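PDB 5T12: phosphoenolpyruvate--protein phosphotransferase from Escherichia coli, which probably transfers the phosphoryl group of phosphoenolpyruvate to the carrier protein NPr in the nitrogen-metabolic phosphotransferase system, this fragment being its enzyme I-type N-terminal (EIN) domain. Local coordinates for residues Arg55-Arg60 and Leu169-Leu174. The protein carries 1 engineered substitution. Sequence-based numbering, arbitrary orientation.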
ATOM      1  N   ARG A  55      -8.041 -12.399   3.730  1.00 33.73           N
ATOM      2  CA  ARG A  55      -8.536 -13.369   4.700  1.00 44.28           C
ATOM      3  C   ARG A  55      -7.596 -13.482   5.898  1.00 40.01           C
ATOM      4  O   ARG A  55      -8.046 -13.519   7.049  1.00 41.51           O
ATOM      5  CB  ARG A  55      -8.733 -14.729   4.024  1.00 41.66           C
ATOM      6  CG  ARG A  55      -9.957 -15.500   4.510  1.00 36.88           C
ATOM      7  CD  ARG A  55     -10.249 -16.742   3.664  1.00 64.64           C
ATOM      8  NE  ARG A  55     -10.980 -16.438   2.435  1.00 60.84           N
ATOM      9  CZ  ARG A  55     -10.516 -16.661   1.209  1.00 57.88           C
ATOM     10  NH1 ARG A  55      -9.318 -17.200   1.041  1.00 68.41           N
ATOM     11  NH2 ARG A  55     -11.252 -16.353   0.148  1.00 51.61           N
ATOM     12  N   ARG A  56      -6.282 -13.528   5.650  1.00 45.80           N
ATOM     13  CA  ARG A  56      -5.334 -13.660   6.753  1.00 50.46           C
ATOM     14  C   ARG A  56      -5.169 -12.354   7.519  1.00 45.99           C
ATOM     15  O   ARG A  56      -4.942 -12.377   8.734  1.00 55.65           O
ATOM     16  CB  ARG A  56      -3.970 -14.130   6.247  1.00 50.42           C
ATOM     17  CG  ARG A  56      -3.922 -14.544   4.790  1.00 64.74           C
ATOM     18  CD  ARG A  56      -4.429 -15.964   4.582  1.00 54.45           C
ATOM     19  NE  ARG A  56      -3.386 -16.839   4.059  1.00 70.41           N
ATOM     20  CZ  ARG A  56      -2.605 -17.601   4.816  1.00 90.26           C
ATOM     21  NH1 ARG A  56      -1.678 -18.369   4.259  1.00 82.83           N
ATOM     22  NH2 ARG A  56      -2.752 -17.599   6.134  1.00 69.86           N
ATOM     23  N   TYR A  57      -5.264 -11.212   6.832  1.00 36.51           N
ATOM     24  CA  TYR A  57      -5.095  -9.932   7.511  1.00 34.52           C
ATOM     25  C   TYR A  57      -6.184  -9.715   8.554  1.00 35.33           C
ATOM     26  O   TYR A  57      -5.894  -9.320   9.689  1.00 52.73           O
ATOM     27  CB  TYR A  57      -5.079  -8.794   6.490  1.00 47.39           C
ATOM     28  CG  TYR A  57      -3.721  -8.562   5.861  1.00 51.59           C
ATOM     29  CD1 TYR A  57      -2.556  -8.919   6.528  1.00 61.94           C
ATOM     30  CD2 TYR A  57      -3.605  -7.987   4.603  1.00 68.41           C
ATOM     31  CE1 TYR A  57      -1.313  -8.710   5.960  1.00 50.60           C
ATOM     32  CE2 TYR A  57      -2.364  -7.773   4.025  1.00 59.81           C
ATOM     33  CZ  TYR A  57      -1.224  -8.136   4.709  1.00 69.25           C
ATOM     34  OH  TYR A  57       0.010  -7.926   4.139  1.00 78.06           O
ATOM     35  N   SER A  58      -7.443  -9.976   8.191  1.00 40.35           N
ATOM     36  CA  SER A  58      -8.523  -9.895   9.169  1.00 46.40           C
ATOM     37  C   SER A  58      -8.363 -10.940  10.266  1.00 38.45           C
ATOM     38  O   SER A  58      -8.741 -10.693  11.418  1.00 39.53           O
ATOM     39  CB  SER A  58      -9.874 -10.053   8.474  1.00 36.15           C
ATOM     40  OG  SER A  58      -9.908 -11.227   7.682  1.00 61.88           O
ATOM     41  N   LYS A  59      -7.813 -12.109   9.929  1.00 49.45           N
ATOM     42  CA  LYS A  59      -7.501 -13.105  10.949  1.00 55.94           C
ATOM     43  C   LYS A  59      -6.424 -12.604  11.900  1.00 53.34           C
ATOM     44  O   LYS A  59      -6.462 -12.908  13.099  1.00 63.33           O
ATOM     45  CB  LYS A  59      -7.061 -14.407  10.280  1.00 68.74           C
ATOM     46  CG  LYS A  59      -6.553 -15.473  11.234  1.00 70.11           C
ATOM     47  CD  LYS A  59      -5.751 -16.517  10.480  1.00 71.56           C
ATOM     48  CE  LYS A  59      -4.585 -15.871   9.749  1.00 66.35           C
ATOM     49  NZ  LYS A  59      -3.901 -16.822   8.833  1.00 54.59           N
ATOM     50  N   ARG A  60      -5.463 -11.833  11.390  1.00 46.51           N
ATOM     51  CA  ARG A  60      -4.406 -11.287  12.235  1.00 48.47           C
ATOM     52  C   ARG A  60      -4.864 -10.035  12.973  1.00 53.42           C
ATOM     53  O   ARG A  60      -4.541  -9.857  14.153  1.00 65.51           O
ATOM     54  CB  ARG A  60      -3.172 -10.972  11.391  1.00 50.77           C
ATOM     55  CG  ARG A  60      -2.364 -12.182  10.966  1.00 47.18           C
ATOM     56  CD  ARG A  60      -1.302 -11.766   9.968  1.00 57.29           C
ATOM     57  NE  ARG A  60      -0.752 -10.454  10.300  1.00 71.10           N
ATOM     58  CZ  ARG A  60       0.043  -9.752   9.499  1.00 59.61           C
ATOM     59  NH1 ARG A  60       0.494  -8.566   9.885  1.00 40.87           N
ATOM     60  NH2 ARG A  60       0.385 -10.234   8.313  1.00 62.91           N
ATOM     61  N   LEU A 169       2.577  -2.018  -2.741  1.00 36.63           N
ATOM     62  CA  LEU A 169       3.847  -2.262  -2.079  1.00 35.56           C
ATOM     63  C   LEU A 169       3.879  -3.671  -1.503  1.00 26.29           C
ATOM     64  O   LEU A 169       2.866  -4.155  -0.984  1.00 30.11           O
ATOM     65  CB  LEU A 169       4.092  -1.247  -0.953  1.00 30.51           C
ATOM     66  CG  LEU A 169       4.199   0.224  -1.356  1.00 37.04           C
ATOM     67  CD1 LEU A 169       4.385   1.096  -0.126  1.00 21.64           C
ATOM     68  CD2 LEU A 169       5.340   0.429  -2.338  1.00 33.49           C
ATOM     69  N   PRO A 170       5.021  -4.354  -1.586  1.00 36.15           N
ATOM     70  CA  PRO A 170       5.155  -5.661  -0.928  1.00 39.07           C
ATOM     71  C   PRO A 170       5.411  -5.485   0.564  1.00 35.94           C
ATOM     72  O   PRO A 170       6.243  -4.672   0.971  1.00 38.16           O
ATOM     73  CB  PRO A 170       6.359  -6.292  -1.634  1.00 34.31           C
ATOM     74  CG  PRO A 170       7.181  -5.119  -2.068  1.00 28.93           C
ATOM     75  CD  PRO A 170       6.209  -4.011  -2.388  1.00 26.25           C
ATOM     76  N   GLN A 171       4.686  -6.253   1.381  1.00 43.95           N
ATOM     77  CA  GLN A 171       4.821  -6.115   2.829  1.00 46.66           C
ATOM     78  C   GLN A 171       6.183  -6.592   3.314  1.00 36.10           C
ATOM     79  O   GLN A 171       6.784  -5.971   4.198  1.00 45.27           O
ATOM     80  CB  GLN A 171       3.711  -6.884   3.545  1.00 54.26           C
ATOM     81  CG  GLN A 171       3.938  -7.007   5.048  1.00 88.03           C
ATOM     82  CD  GLN A 171       2.847  -7.785   5.752  1.00 78.11           C
ATOM     83  OE1 GLN A 171       2.875  -9.016   5.798  1.00 80.10           O
ATOM     84  NE2 GLN A 171       1.879  -7.070   6.311  1.00 81.77           N
ATOM     85  N   ASP A 172       6.685  -7.696   2.751  1.00 39.64           N
ATOM     86  CA  ASP A 172       7.931  -8.280   3.235  1.00 41.37           C
ATOM     87  C   ASP A 172       9.099  -7.310   3.116  1.00 31.03           C
ATOM     88  O   ASP A 172      10.027  -7.351   3.932  1.00 54.44           O
ATOM     89  CB  ASP A 172       8.235  -9.568   2.471  1.00 39.68           C
ATOM     90  CG  ASP A 172       8.221  -9.369   0.968  1.00 67.29           C
ATOM     91  OD1 ASP A 172       7.278  -8.725   0.462  1.00 46.25           O
ATOM     92  OD2 ASP A 172       9.157  -9.848   0.295  1.00 73.52           O
ATOM     93  N   ARG A 173       9.068  -6.424   2.121  1.00 35.87           N
ATOM     94  CA  ARG A 173      10.149  -5.471   1.912  1.00 28.90           C
ATOM     95  C   ARG A 173       9.924  -4.151   2.637  1.00 31.82           C
ATOM     96  O   ARG A 173      10.897  -3.481   2.999  1.00 35.41           O
ATOM     97  CB  ARG A 173      10.328  -5.207   0.415  1.00 36.38           C
ATOM     98  CG  ARG A 173      10.655  -6.447  -0.399  1.00 37.55           C
ATOM     99  CD  ARG A 173      11.036  -6.065  -1.817  1.00 42.86           C
ATOM    100  NE  ARG A 173      11.987  -7.005  -2.402  1.00 66.31           N
ATOM    101  CZ  ARG A 173      11.718  -7.799  -3.432  1.00 72.67           C
ATOM    102  NH1 ARG A 173      10.524  -7.762  -4.007  1.00 81.29           N
ATOM    103  NH2 ARG A 173      12.648  -8.622  -3.895  1.00 73.86           N
ATOM    104  N   LEU A 174       8.669  -3.765   2.858  1.00 41.79           N
ATOM    105  CA  LEU A 174       8.348  -2.499   3.510  1.00 29.72           C
ATOM    106  C   LEU A 174       8.521  -2.652   5.016  1.00 34.22           C
ATOM    107  O   LEU A 174       7.779  -3.401   5.661  1.00 28.67           O
ATOM    108  CB  LEU A 174       6.927  -2.068   3.163  1.00 32.84           C
ATOM    109  CG  LEU A 174       6.437  -0.755   3.775  1.00 37.34           C
ATOM    110  CD1 LEU A 174       7.249   0.419   3.251  1.00 25.65           C
ATOM    111  CD2 LEU A 174       4.955  -0.554   3.497  1.00 33.30           C
TER
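Gln171 carries the whole of its segment's contact with Tyr57 and Arg60 on helix 36-61, bridging a backbone gap of 11.6 Å between the CA atoms of Tyr57 and Gln171. At the start of the loop, Leu169 and Pro170 are both buried: Leu169 packs on Leu156 of strand 154-158, and its carbonyl accepts a hydrogen bond from Arg135. Pro170 O in turn receives Leu174 N at 3.2 Å, closing the turn that presents Gln171 to the helix.

A first torsion of 169° sets Gln171 CG opposite the backbone nitrogen, and the chain runs on extended, carrying the amide to the helix. Gln171 NE2 stops 3.0 Å from Tyr57 OH, but the angle is poor for a hydrogen bond. Gln171 NE2 also lies 3.6 Å from Tyr57 CE1, an oblique approach to the ring, with ring and amide planes 65° apart. On the amide's oxygen side, Gln171 OE1 meets the edge of the Arg60 guanidinium near its plane; the 3.7 Å to Arg60 NH2 is long, and the two planes are turned by 42°. Within the helix segment, Tyr57 CD1 lies 3.7 Å above the Arg60 guanidinium, offset toward its rim, so the two groups pack together where Gln171 arrives. Leu195 of helix 187-195 also touches both Tyr57 and Gln171.

Past this point Arg173 and Leu174 turn to strand 154-158, where both pack on Phe154. The contact thus joins the helical part of the EIN domain to its alpha/beta part, which contains the PEP-utilising mobile-domain family sequence. Only 113 Å² is buried, no touching residue is buried and Arg60 is exposed: polar groups meet at van der Waals distance without a hydrogen bond, with probably a weak electrostatic attraction between guanidinium and amide oxygen.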